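Local coordinates for uncharacterized protein (Trypanosoma cruzi, PDB 6XYD), which is of unknown function but binds metal ions, magnesium among them, and is probably a component of the paraflagellar rod of the trypanosome flagellum, at residues Trp93-Ser98 and Leu113-Arg118; Gln35-Gly40 and Leu82-Gly87. All blocks are in the same frame, centred on the assembly; numbering follows the deposited sequence.

Contact 1 of 2, residues Trp93-Ser98 and Leu113-Arg118; sequences WNLRAS and LFFARR. With MG (magnesium ion), chain H; NA (sodium ion), chain I.
Strands 94-98 and 113-116 pair antiparallel from Asn94 with Ala116 to Ser98 with Leu113, and the register slips where Arg96 and Ala97 both face Phe114. There Phe114 O accepts a nearly straight bond from Arg96 N at 2.8 Å and a weak one from Ala97 N at 3.5 Å. On the side of Leu95 and Phe115, which helix 74-90 covers through Ile85 and Leu88, Leu95 CD1 sits over one face of the Phe115 ring, 4.2 Å from its centroid and displaced from the ring axis. Past the strand, Arg117 bends at chi2 (75°) and lies over the Trp93 indole: CD is 4.0 Å from the centroid of the six-membered ring, a CH-pi contact, and CZ is 4.6 Å from that of the five-membered ring, a cation-pi contact. The guanidinium stands steeply on the indole, planes 78° apart, with NH1 nearest the ring; NH1 donates to Glu91 O, not to the ring nitrogen. At the bulge Arg96 points toward the partner strand and passes Ala116, CG 3.8 Å from Ala116 CB, and its NE bonds Leu95 O of the second subunit. Ser98 O binds magnesium at 2.2 Å and Arg96 O binds sodium at 2.4 Å, each ion also holding the same carbonyl from the other three subunits. A beta hairpin with a classic bulge thus lines cation sites shared by the tetramer.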
ATOM      1  N   TRP A  93      -8.433  -5.313 -15.755  1.00 23.01           N
ATOM      2  CA  TRP A  93      -7.324  -5.313 -14.797  1.00 23.40           C
ATOM      3  C   TRP A  93      -7.809  -4.849 -13.417  1.00 25.67           C
ATOM      4  O   TRP A  93      -8.255  -3.708 -13.276  1.00 25.05           O
ATOM      5  CB  TRP A  93      -6.176  -4.408 -15.287  1.00 21.18           C
ATOM      6  CG  TRP A  93      -5.479  -4.908 -16.518  1.00 22.18           C
ATOM      7  CD1 TRP A  93      -5.617  -4.426 -17.776  1.00 25.56           C
ATOM      8  CD2 TRP A  93      -4.484  -5.946 -16.592  1.00 22.68           C
ATOM      9  NE1 TRP A  93      -4.798  -5.110 -18.640  1.00 25.77           N
ATOM     10  CE2 TRP A  93      -4.081  -6.042 -17.936  1.00 27.20           C
ATOM     11  CE3 TRP A  93      -3.898  -6.813 -15.651  1.00 23.41           C
ATOM     12  CZ2 TRP A  93      -3.136  -6.991 -18.372  1.00 27.28           C
ATOM     13  CZ3 TRP A  93      -2.948  -7.734 -16.085  1.00 25.49           C
ATOM     14  CH2 TRP A  93      -2.571  -7.808 -17.428  1.00 26.65           C
ATOM     15  N   ASN A  94      -7.707  -5.722 -12.404  1.00 20.90           N
ATOM     16  CA  ASN A  94      -8.147  -5.409 -11.032  1.00 19.48           C
ATOM     17  C   ASN A  94      -6.998  -4.931 -10.164  1.00 22.64           C
ATOM     18  O   ASN A  94      -5.953  -5.579 -10.113  1.00 21.14           O
ATOM     19  CB  ASN A  94      -8.800  -6.614 -10.382  1.00 23.16           C
ATOM     20  CG  ASN A  94      -9.983  -7.141 -11.156  1.00 46.09           C
ATOM     21  OD1 ASN A  94     -10.888  -6.399 -11.558  1.00 32.78           O
ATOM     22  ND2 ASN A  94      -9.959  -8.425 -11.442  1.00 38.85           N
ATOM     23  N   LEU A  95      -7.221  -3.854  -9.414  1.00 20.66           N
ATOM     24  CA  LEU A  95      -6.216  -3.303  -8.507  1.00 18.14           C
ATOM     25  C   LEU A  95      -6.026  -4.231  -7.317  1.00 20.48           C
ATOM     26  O   LEU A  95      -7.006  -4.602  -6.668  1.00 20.52           O
ATOM     27  CB  LEU A  95      -6.622  -1.890  -8.048  1.00 17.42           C
ATOM     28  CG  LEU A  95      -5.648  -1.198  -7.081  1.00 19.03           C
ATOM     29  CD1 LEU A  95      -4.268  -0.929  -7.751  1.00 17.90           C
ATOM     30  CD2 LEU A  95      -6.254   0.105  -6.546  1.00 18.85           C
ATOM     31  N   ARG A  96      -4.776  -4.608  -7.029  1.00 16.61           N
ATOM     32  CA  ARG A  96      -4.476  -5.525  -5.933  1.00 17.37           C
ATOM     33  C   ARG A  96      -3.672  -4.886  -4.813  1.00 17.25           C
ATOM     34  O   ARG A  96      -3.760  -5.337  -3.667  1.00 15.89           O
ATOM     35  CB  ARG A  96      -3.717  -6.753  -6.471  1.00 20.72           C
ATOM     36  CG  ARG A  96      -4.584  -7.681  -7.335  1.00 34.20           C
ATOM     37  CD  ARG A  96      -5.424  -8.638  -6.489  1.00 49.42           C
ATOM     38  NE  ARG A  96      -4.662  -9.827  -6.123  1.00 60.63           N
ATOM     39  CZ  ARG A  96      -4.706 -10.971  -6.791  1.00 77.07           C
ATOM     40  NH1 ARG A  96      -5.513 -11.105  -7.839  1.00 62.58           N
ATOM     41  NH2 ARG A  96      -3.962 -11.997  -6.408  1.00 71.75           N
ATOM     42  N   ALA A  97      -2.790  -3.927  -5.157  1.00 13.79           N
ATOM     43  CA  ALA A  97      -1.887  -3.316  -4.180  1.00 13.32           C
ATOM     44  C   ALA A  97      -1.296  -2.038  -4.736  1.00 15.87           C
ATOM     45  O   ALA A  97      -1.276  -1.842  -5.956  1.00 13.68           O
ATOM     46  CB  ALA A  97      -0.759  -4.292  -3.842  1.00 14.15           C
ATOM     47  N   SER A  98      -0.733  -1.215  -3.850  1.00 12.66           N
ATOM     48  CA  SER A  98      -0.045   0.019  -4.231  1.00 10.47           C
ATOM     49  C   SER A  98       1.070   0.277  -3.216  1.00 13.18           C
ATOM     50  O   SER A  98       1.042  -0.281  -2.113  1.00 11.36           O
ATOM     51  CB  SER A  98      -1.034   1.202  -4.219  1.00 12.81           C
ATOM     52  OG  SER A  98      -0.388   2.394  -4.656  1.00 16.21           O
ATOM     53  N   LEU A 113       1.249   0.945  -8.772  1.00 11.39           N
ATOM     54  CA  LEU A 113      -0.074   0.332  -8.706  1.00 11.75           C
ATOM     55  C   LEU A 113       0.032  -1.030  -9.375  1.00 15.32           C
ATOM     56  O   LEU A 113       0.538  -1.127 -10.505  1.00 15.84           O
ATOM     57  CB  LEU A 113      -1.108   1.213  -9.443  1.00 11.58           C
ATOM     58  CG  LEU A 113      -1.350   2.619  -8.868  1.00 16.52           C
ATOM     59  CD1 LEU A 113      -2.075   3.510  -9.881  1.00 18.51           C
ATOM     60  CD2 LEU A 113      -2.165   2.548  -7.585  1.00 15.90           C
ATOM     61  N   PHE A 114      -0.377  -2.087  -8.662  1.00 13.71           N
ATOM     62  CA  PHE A 114      -0.269  -3.462  -9.159  1.00 14.72           C
ATOM     63  C   PHE A 114      -1.632  -4.023  -9.482  1.00 17.67           C
ATOM     64  O   PHE A 114      -2.547  -3.973  -8.642  1.00 15.17           O
ATOM     65  CB  PHE A 114       0.459  -4.358  -8.150  1.00 16.89           C
ATOM     66  CG  PHE A 114       1.851  -3.886  -7.820  1.00 17.16           C
ATOM     67  CD1 PHE A 114       2.919  -4.176  -8.665  1.00 18.40           C
ATOM     68  CD2 PHE A 114       2.101  -3.159  -6.662  1.00 19.11           C
ATOM     69  CE1 PHE A 114       4.213  -3.746  -8.352  1.00 18.53           C
ATOM     70  CE2 PHE A 114       3.393  -2.705  -6.369  1.00 21.57           C
ATOM     71  CZ  PHE A 114       4.435  -3.013  -7.210  1.00 19.60           C
ATOM     72  N   PHE A 115      -1.761  -4.599 -10.683  1.00 15.21           N
ATOM     73  CA  PHE A 115      -3.032  -5.121 -11.163  1.00 14.99           C
ATOM     74  C   PHE A 115      -2.909  -6.579 -11.566  1.00 20.26           C
ATOM     75  O   PHE A 115      -1.858  -7.014 -12.013  1.00 18.78           O
ATOM     76  CB  PHE A 115      -3.527  -4.303 -12.369  1.00 15.88           C
ATOM     77  CG  PHE A 115      -3.686  -2.824 -12.096  1.00 15.42           C
ATOM     78  CD1 PHE A 115      -2.601  -1.961 -12.207  1.00 16.30           C
ATOM     79  CD2 PHE A 115      -4.931  -2.288 -11.765  1.00 14.95           C
ATOM     80  CE1 PHE A 115      -2.751  -0.592 -11.948  1.00 17.39           C
ATOM     81  CE2 PHE A 115      -5.081  -0.925 -11.501  1.00 16.44           C
ATOM     82  CZ  PHE A 115      -3.995  -0.080 -11.606  1.00 15.58           C
ATOM     83  N   ALA A 116      -3.994  -7.319 -11.422  1.00 21.43           N
ATOM     84  CA  ALA A 116      -4.064  -8.711 -11.838  1.00 22.25           C
ATOM     85  C   ALA A 116      -5.265  -8.868 -12.759  1.00 28.29           C
ATOM     86  O   ALA A 116      -6.234  -8.108 -12.673  1.00 24.76           O
ATOM     87  CB  ALA A 116      -4.211  -9.612 -10.628  1.00 24.19           C
ATOM     88  N   ARG A 117      -5.191  -9.840 -13.657  1.00 29.55           N
ATOM     89  CA  ARG A 117      -6.269 -10.155 -14.578  1.00 32.97           C
ATOM     90  C   ARG A 117      -7.416 -10.862 -13.802  1.00 40.94           C
ATOM     91  O   ARG A 117      -8.595 -10.646 -14.090  1.00 43.06           O
ATOM     92  CB  ARG A 117      -5.715 -11.065 -15.684  1.00 37.29           C
ATOM     93  CG  ARG A 117      -6.481 -11.016 -16.975  1.00 48.67           C
ATOM     94  CD  ARG A 117      -6.230  -9.761 -17.782  1.00 41.52           C
ATOM     95  NE  ARG A 117      -7.307  -9.599 -18.753  1.00 45.67           N
ATOM     96  CZ  ARG A 117      -7.652  -8.449 -19.314  1.00 63.70           C
ATOM     97  NH1 ARG A 117      -6.982  -7.338 -19.033  1.00 51.87           N
ATOM     98  NH2 ARG A 117      -8.663  -8.401 -20.171  1.00 60.40           N
ATOM     99  N   ARG A 118      -7.055 -11.679 -12.788  1.00 38.01           N
ATOM    100  CA  ARG A 118      -8.006 -12.375 -11.919  1.00 78.25           C
ATOM    101  C   ARG A 118      -8.583 -11.410 -10.873  1.00 91.35           C
ATOM    102  O   ARG A 118      -7.842 -10.847 -10.065  1.00 51.28           O
ATOM    103  CB  ARG A 118      -7.330 -13.581 -11.239  1.00 80.29           C
ATOM    104  CG  ARG A 118      -8.230 -14.339 -10.269  1.00 94.73           C
ATOM    105  CD  ARG A 118      -8.951 -15.493 -10.933  1.00109.87           C
ATOM    106  NE  ARG A 118      -9.639 -16.328  -9.948  1.00121.75           N
ATOM    107  CZ  ARG A 118     -10.149 -17.526 -10.209  1.00138.48           C
ATOM    108  NH1 ARG A 118     -10.051 -18.046 -11.428  1.00127.62           N
ATOM    109  NH2 ARG A 118     -10.753 -18.219  -9.254  1.00125.97           N
TER
HETATM  110 MG    MG H 204       0.101  -0.422  -0.076  1.00 16.48          MG
HETATM  111 NA    NA I 205      -5.085  -5.268  -1.664  1.00 19.63          NA
HETATM  112  O   HOH W   1      -6.840  -6.798  -1.967  1.00 32.70           O

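Contact 2 of 2, residues Gln35-Gly40 and Leu82-Gly87; sequences QRIPTG and LTIIEG
Arg36 reaches across to the helix containing Thr83, Glu86 and Gly87, and the two short helical segments run roughly antiparallel, their axes 9.1 Å apart at closest and 147° between directions. The Arg36 chain bends at chi3 (71°), which lays the guanidinium against the backbone of the partner helix. Gly87 N and Glu86 C lie above the middle of one guanidinium face; CD rests 3.7 Å from Gly87 CA, where the glycine presents bare backbone, and NE lies 3.1 Å from Thr83 O. The far end carries a salt bridge, Arg36 NH2 to Glu86 OE1 at 3.1 Å, with guanidinium and carboxylate planes close to perpendicular. The second carboxylate oxygen, OE2, accepts a bond from Asn6 N of the third subunit, so Glu86 links the helix pair to a subunit interface.

Ile37 follows on the more buried side. Its CD1 packs 3.9 Å from Ile84 CG1, the two side chains crossing at a slant, while Phe54 touches Ile37 from a loop. Helices 27-41 and 74-90 lie side by side against the antiparallel sheet, an alpha/beta two-layer build, and this isoleucine pair is one point where they meet. Thr83 comes across Ile37 at about a right angle, with OG1 4.1 Å from Ile37 CA. This hydroxyl bonds Val80 O in its own helix, a turn back. At Pro38 the first helix kinks, since the proline nitrogen carries no hydrogen to bond the preceding turn. Beyond the kink, the backbone of Gly40, which is poorly ordered, approaches the methyl branch of Thr83, CA to CG2 3.9 Å.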
ATOM      1  N   GLN A  35      -6.019   8.812 -23.583  1.00 30.42           N
ATOM      2  CA  GLN A  35      -7.139   9.739 -23.714  1.00 31.71           C
ATOM      3  C   GLN A  35      -7.680  10.148 -22.342  1.00 37.97           C
ATOM      4  O   GLN A  35      -8.165  11.268 -22.190  1.00 39.84           O
ATOM      5  CB  GLN A  35      -8.275   9.091 -24.527  1.00 34.51           C
ATOM      6  CG  GLN A  35      -7.909   8.768 -25.978  1.00 60.76           C
ATOM      7  CD  GLN A  35      -9.007   8.017 -26.696  1.00 89.61           C
ATOM      8  OE1 GLN A  35      -9.447   6.938 -26.272  1.00 85.11           O
ATOM      9  NE2 GLN A  35      -9.438   8.546 -27.832  1.00 87.42           N
ATOM     10  N   ARG A  36      -7.657   9.225 -21.364  1.00 33.71           N
ATOM     11  CA  ARG A  36      -8.207   9.456 -20.026  1.00 33.71           C
ATOM     12  C   ARG A  36      -7.343  10.374 -19.141  1.00 38.13           C
ATOM     13  O   ARG A  36      -7.883  11.263 -18.487  1.00 38.03           O
ATOM     14  CB  ARG A  36      -8.411   8.116 -19.295  1.00 31.99           C
ATOM     15  CG  ARG A  36      -9.695   7.386 -19.651  1.00 46.82           C
ATOM     16  CD  ARG A  36      -9.922   6.222 -18.694  1.00 52.87           C
ATOM     17  NE  ARG A  36     -10.293   6.679 -17.352  1.00 52.28           N
ATOM     18  CZ  ARG A  36     -11.492   6.496 -16.808  1.00 69.32           C
ATOM     19  NH1 ARG A  36     -12.426   5.809 -17.455  1.00 50.83           N
ATOM     20  NH2 ARG A  36     -11.757   6.976 -15.600  1.00 62.45           N
ATOM     21  N   ILE A  37      -6.031  10.095 -19.058  1.00 33.96           N
ATOM     22  CA  ILE A  37      -5.082  10.787 -18.181  1.00 34.65           C
ATOM     23  C   ILE A  37      -5.104  12.345 -18.349  1.00 44.48           C
ATOM     24  O   ILE A  37      -5.271  13.027 -17.334  1.00 43.16           O
ATOM     25  CB  ILE A  37      -3.652  10.174 -18.281  1.00 36.71           C
ATOM     26  CG1 ILE A  37      -3.638   8.751 -17.670  1.00 35.56           C
ATOM     27  CG2 ILE A  37      -2.592  11.076 -17.608  1.00 38.79           C
ATOM     28  CD1 ILE A  37      -2.528   7.856 -18.098  1.00 40.37           C
ATOM     29  N   PRO A  38      -5.015  12.935 -19.573  1.00 46.17           N
ATOM     30  CA  PRO A  38      -5.072  14.408 -19.671  1.00 48.74           C
ATOM     31  C   PRO A  38      -6.407  14.987 -19.214  1.00 57.51           C
ATOM     32  O   PRO A  38      -6.430  16.083 -18.665  1.00 57.72           O
ATOM     33  CB  PRO A  38      -4.826  14.682 -21.164  1.00 51.82           C
ATOM     34  CG  PRO A  38      -4.224  13.431 -21.699  1.00 54.93           C
ATOM     35  CD  PRO A  38      -4.832  12.325 -20.903  1.00 48.99           C
ATOM     36  N   THR A  39      -7.515  14.238 -19.416  1.00 58.03           N
ATOM     37  CA  THR A  39      -8.876  14.649 -19.029  1.00 60.18           C
ATOM     38  C   THR A  39      -9.022  14.764 -17.501  1.00 66.01           C
ATOM     39  O   THR A  39      -9.781  15.608 -17.022  1.00 66.38           O
ATOM     40  CB  THR A  39      -9.918  13.708 -19.656  1.00 68.84           C
ATOM     41  OG1 THR A  39      -9.523  13.407 -20.995  1.00 67.74           O
ATOM     42  CG2 THR A  39     -11.327  14.303 -19.658  1.00 71.02           C
ATOM     43  N   GLY A  40      -8.274  13.933 -16.769  1.00 63.26           N
ATOM     44  CA  GLY A  40      -8.255  13.929 -15.309  1.00 63.29           C
ATOM     45  C   GLY A  40      -7.599  15.164 -14.720  1.00 70.01           C
ATOM     46  O   GLY A  40      -7.994  15.623 -13.645  1.00 70.35           O
ATOM     47  N   LEU A  82      -6.700   7.694  -9.938  1.00 15.88           N
ATOM     48  CA  LEU A  82      -8.086   7.269 -10.090  1.00 17.58           C
ATOM     49  C   LEU A  82      -8.431   6.967 -11.548  1.00 20.42           C
ATOM     50  O   LEU A  82      -9.015   5.920 -11.815  1.00 20.39           O
ATOM     51  CB  LEU A  82      -9.036   8.325  -9.512  1.00 19.13           C
ATOM     52  CG  LEU A  82     -10.504   7.919  -9.421  1.00 24.72           C
ATOM     53  CD1 LEU A  82     -10.676   6.631  -8.626  1.00 24.66           C
ATOM     54  CD2 LEU A  82     -11.313   9.013  -8.783  1.00 27.92           C
ATOM     55  N   THR A  83      -8.035   7.855 -12.493  1.00 18.05           N
ATOM     56  CA  THR A  83      -8.335   7.648 -13.932  1.00 18.31           C
ATOM     57  C   THR A  83      -7.657   6.387 -14.441  1.00 21.46           C
ATOM     58  O   THR A  83      -8.260   5.659 -15.214  1.00 21.31           O
ATOM     59  CB  THR A  83      -7.945   8.861 -14.803  1.00 29.48           C
ATOM     60  OG1 THR A  83      -6.534   9.062 -14.753  1.00 38.84           O
ATOM     61  CG2 THR A  83      -8.646  10.110 -14.408  1.00 30.49           C
ATOM     62  N   ILE A  84      -6.411   6.118 -13.986  1.00 17.58           N
ATOM     63  CA  ILE A  84      -5.662   4.916 -14.383  1.00 16.08           C
ATOM     64  C   ILE A  84      -6.381   3.673 -13.862  1.00 17.33           C
ATOM     65  O   ILE A  84      -6.619   2.744 -14.617  1.00 15.85           O
ATOM     66  CB  ILE A  84      -4.187   4.993 -13.896  1.00 18.67           C
ATOM     67  CG1 ILE A  84      -3.394   6.063 -14.696  1.00 21.22           C
ATOM     68  CG2 ILE A  84      -3.486   3.620 -13.962  1.00 16.51           C
ATOM     69  CD1 ILE A  84      -2.023   6.449 -14.001  1.00 19.54           C
ATOM     70  N   ILE A  85      -6.733   3.659 -12.568  1.00 16.06           N
ATOM     71  CA  ILE A  85      -7.418   2.501 -11.977  1.00 15.15           C
ATOM     72  C   ILE A  85      -8.742   2.223 -12.677  1.00 18.27           C
ATOM     73  O   ILE A  85      -9.026   1.076 -13.035  1.00 17.83           O
ATOM     74  CB  ILE A  85      -7.598   2.709 -10.437  1.00 16.34           C
ATOM     75  CG1 ILE A  85      -6.218   2.716  -9.740  1.00 15.53           C
ATOM     76  CG2 ILE A  85      -8.536   1.631  -9.823  1.00 16.28           C
ATOM     77  CD1 ILE A  85      -6.197   3.481  -8.382  1.00 19.98           C
ATOM     78  N   GLU A  86      -9.569   3.270 -12.846  1.00 16.97           N
ATOM     79  CA  GLU A  86     -10.887   3.121 -13.495  1.00 19.33           C
ATOM     80  C   GLU A  86     -10.759   2.660 -14.933  1.00 22.93           C
ATOM     81  O   GLU A  86     -11.481   1.751 -15.359  1.00 21.82           O
ATOM     82  CB  GLU A  86     -11.691   4.420 -13.416  1.00 22.00           C
ATOM     83  CG  GLU A  86     -12.129   4.771 -12.000  1.00 31.68           C
ATOM     84  CD  GLU A  86     -13.014   5.996 -11.894  1.00 41.92           C
ATOM     85  OE1 GLU A  86     -12.760   6.983 -12.619  1.00 35.05           O
ATOM     86  OE2 GLU A  86     -13.991   5.953 -11.117  1.00 40.14           O
ATOM     87  N   GLY A  87      -9.811   3.260 -15.663  1.00 18.84           N
ATOM     88  CA  GLY A  87      -9.571   2.869 -17.052  1.00 19.45           C
ATOM     89  C   GLY A  87      -9.147   1.413 -17.144  1.00 21.69           C
ATOM     90  O   GLY A  87      -9.677   0.651 -17.950  1.00 20.58           O
TER

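How the contacts relate
From the N terminus the chain first lays down strands 6-13 and 17-21, then enters helix 27-41. Contact 2 closes the longer loop, 41 residues holding strands 55-57 and 62-66 and the start of helix 74-90, and sets the two helices beside each other. The chain leaves that helix and soon enters strand 94-103, where contact 1 closes a short hairpin loop of 14 residues with strand 108-116. The loops stand in series, neither nesting nor crossing. Ile85, in segment 82-87 but turned away from helix 27-41, packs on Leu95, Leu113 and Phe115 of contact 1, tying the helical layer to the last two strands of the chain's sheet. Both contacts also touch the third subunit.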